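Local coordinates for probable thioesterase (Thermus thermophilus, PDB 1Z54), which probably hydrolyses fatty acyl-CoA thioesters, as a hotdog-fold member of the 4-hydroxybenzoyl-CoA thioesterase family, at residues P55-G60 / F104-C109. Numbering follows the deposited sequence.
Sequences PVVELG and FTRHLC
Glu-58 and Arg-106 lie side by side on one face of two antiparallel strands of the hotdog sheet. The Glu-58 chain is fully extended, CG anti to the backbone N, whereas Arg-106 bends at chi2 and chi3 and brings its guanidinium edge to the carboxylate. NH1 of Arg-106 meets OE2 of Glu-58 at 2.9 Å; OE2 lies in the guanidinium plane, while NH1 comes in from 33° above the carboxylate plane, and NE adds a weak bond to the same oxygen. The carboxylate also borders the rim of the Phe-104 ring, the two planes almost perpendicular (86°), with OE1 of Glu-58 3.6 Å from CZ of Phe-104. One face of that ring covers Gly-60 N, off-centre, and CE2 of Phe-104 is 3.6 Å from CA of Gly-60, so a side chain at Gly-60 would run into the ring. In a classic beta bulge, Arg-106 O takes a straight bond from Val-57 N (2.8 Å) and a weak one from Glu-58 N. On the other face, Leu-59 CD1 touches Thr-105 CG2 beside helix 24-39. An alanine at Glu-58 would probably leave the Arg-106 guanidinium less firmly held. Glu-58 and Leu-59 also pair with a strand of the second subunit, so this salt bridge sets paired charges near the seam of an intersubunit sheet.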
loop_
_atom_site.group_PDB
_atom_site.type_symbol
_atom_site.label_atom_id
_atom_site.label_comp_id
_atom_site.label_asym_id
_atom_site.label_seq_id
_atom_site.Cartn_x
_atom_site.Cartn_y
_atom_site.Cartn_z
ATOM N N PRO A 55 -14.397 13.559 1.469
ATOM C CA PRO A 55 -13.870 12.494 2.326
ATOM C C PRO A 55 -14.869 11.351 2.523
ATOM O O PRO A 55 -16.093 11.557 2.498
ATOM C CB PRO A 55 -13.551 13.231 3.627
ATOM C CG PRO A 55 -14.586 14.306 3.658
ATOM C CD PRO A 55 -14.567 14.809 2.230
ATOM N N VAL A 56 -14.327 10.150 2.709
ATOM C CA VAL A 56 -15.108 8.939 2.915
ATOM C C VAL A 56 -15.563 8.849 4.365
ATOM O O VAL A 56 -14.743 8.915 5.277
ATOM C CB VAL A 56 -14.261 7.679 2.596
ATOM C CG1 VAL A 56 -15.060 6.408 2.911
ATOM C CG2 VAL A 56 -13.817 7.705 1.140
ATOM N N VAL A 57 -16.868 8.716 4.585
ATOM C CA VAL A 57 -17.368 8.591 5.951
ATOM C C VAL A 57 -17.792 7.156 6.215
ATOM O O VAL A 57 -17.914 6.737 7.359
ATOM C CB VAL A 57 -18.540 9.549 6.234
ATOM C CG1 VAL A 57 -18.039 10.976 6.212
ATOM C CG2 VAL A 57 -19.643 9.347 5.215
ATOM N N GLU A 58 -18.027 6.401 5.147
ATOM C CA GLU A 58 -18.383 4.994 5.304
ATOM C C GLU A 58 -18.043 4.173 4.072
ATOM O O GLU A 58 -18.231 4.616 2.941
ATOM C CB GLU A 58 -19.867 4.808 5.628
ATOM C CG GLU A 58 -20.194 3.354 5.956
ATOM C CD GLU A 58 -21.672 3.100 6.138
ATOM O OE1 GLU A 58 -22.037 1.941 6.435
ATOM O OE2 GLU A 58 -22.465 4.056 5.980
ATOM N N LEU A 59 -17.541 2.970 4.309
ATOM C CA LEU A 59 -17.166 2.064 3.231
ATOM C C LEU A 59 -17.830 0.716 3.477
ATOM O O LEU A 59 -18.023 0.303 4.623
ATOM C CB LEU A 59 -15.642 1.888 3.194
ATOM C CG LEU A 59 -15.075 0.743 2.345
ATOM C CD1 LEU A 59 -15.296 1.031 0.863
ATOM C CD2 LEU A 59 -13.581 0.584 2.634
ATOM N N GLY A 60 -18.185 0.039 2.394
ATOM C CA GLY A 60 -18.807 -1.263 2.509
ATOM C C GLY A 60 -18.429 -2.095 1.306
ATOM O O GLY A 60 -18.560 -1.641 0.171
ATOM N N PHE A 104 -19.882 0.210 -1.738
ATOM C CA PHE A 104 -20.305 1.594 -1.777
ATOM C C PHE A 104 -19.416 2.449 -0.890
ATOM O O PHE A 104 -18.709 1.946 -0.018
ATOM C CB PHE A 104 -21.755 1.696 -1.282
ATOM C CG PHE A 104 -21.899 1.469 0.200
ATOM C CD1 PHE A 104 -21.772 2.526 1.094
ATOM C CD2 PHE A 104 -22.101 0.184 0.704
ATOM C CE1 PHE A 104 -21.838 2.307 2.476
ATOM C CE2 PHE A 104 -22.169 -0.049 2.082
ATOM C CZ PHE A 104 -22.037 1.014 2.972
ATOM N N THR A 105 -19.455 3.749 -1.128
ATOM C CA THR A 105 -18.706 4.686 -0.322
ATOM C C THR A 105 -19.607 5.880 -0.098
ATOM O O THR A 105 -20.149 6.464 -1.046
ATOM C CB THR A 105 -17.403 5.162 -1.004
ATOM O OG1 THR A 105 -17.697 5.636 -2.320
ATOM C CG2 THR A 105 -16.381 4.033 -1.070
ATOM N N ARG A 106 -19.790 6.213 1.170
ATOM C CA ARG A 106 -20.608 7.342 1.563
ATOM C C ARG A 106 -19.634 8.488 1.799
ATOM O O ARG A 106 -18.598 8.305 2.437
ATOM C CB ARG A 106 -21.355 7.009 2.855
ATOM C CG ARG A 106 -22.348 8.050 3.305
ATOM C CD ARG A 106 -23.755 7.493 3.201
ATOM N NE ARG A 106 -23.887 6.225 3.917
ATOM C CZ ARG A 106 -24.929 5.407 3.793
ATOM N NH1 ARG A 106 -24.973 4.270 4.479
ATOM N NH2 ARG A 106 -25.931 5.725 2.979
ATOM N N HIS A 107 -19.956 9.666 1.278
ATOM C CA HIS A 107 -19.082 10.818 1.455
ATOM C C HIS A 107 -19.812 12.036 1.994
ATOM O O HIS A 107 -21.021 12.186 1.831
ATOM C CB HIS A 107 -18.455 11.242 0.124
ATOM C CG HIS A 107 -17.622 10.193 -0.537
ATOM N ND1 HIS A 107 -18.167 9.091 -1.162
ATOM C CD2 HIS A 107 -16.283 10.105 -0.719
ATOM C CE1 HIS A 107 -17.200 8.374 -1.705
ATOM N NE2 HIS A 107 -16.046 8.968 -1.452
ATOM N N LEU A 108 -19.055 12.907 2.644
ATOM C CA LEU A 108 -19.579 14.171 3.124
ATOM C C LEU A 108 -18.765 15.133 2.273
ATOM O O LEU A 108 -17.828 14.708 1.586
ATOM C CB LEU A 108 -19.267 14.395 4.608
ATOM C CG LEU A 108 -20.189 13.725 5.630
ATOM C CD1 LEU A 108 -19.741 14.140 7.027
ATOM C CD2 LEU A 108 -21.646 14.135 5.398
ATOM N N CYS A 109 -19.113 16.412 2.290
ATOM C CA CYS A 109 -18.357 17.375 1.509
ATOM C C CYS A 109 -17.660 18.324 2.459
ATOM O O CYS A 109 -18.285 18.894 3.354
ATOM C CB CYS A 109 -19.266 18.160 0.559
ATOM S SG CYS A 109 -18.379 19.394 -0.451
#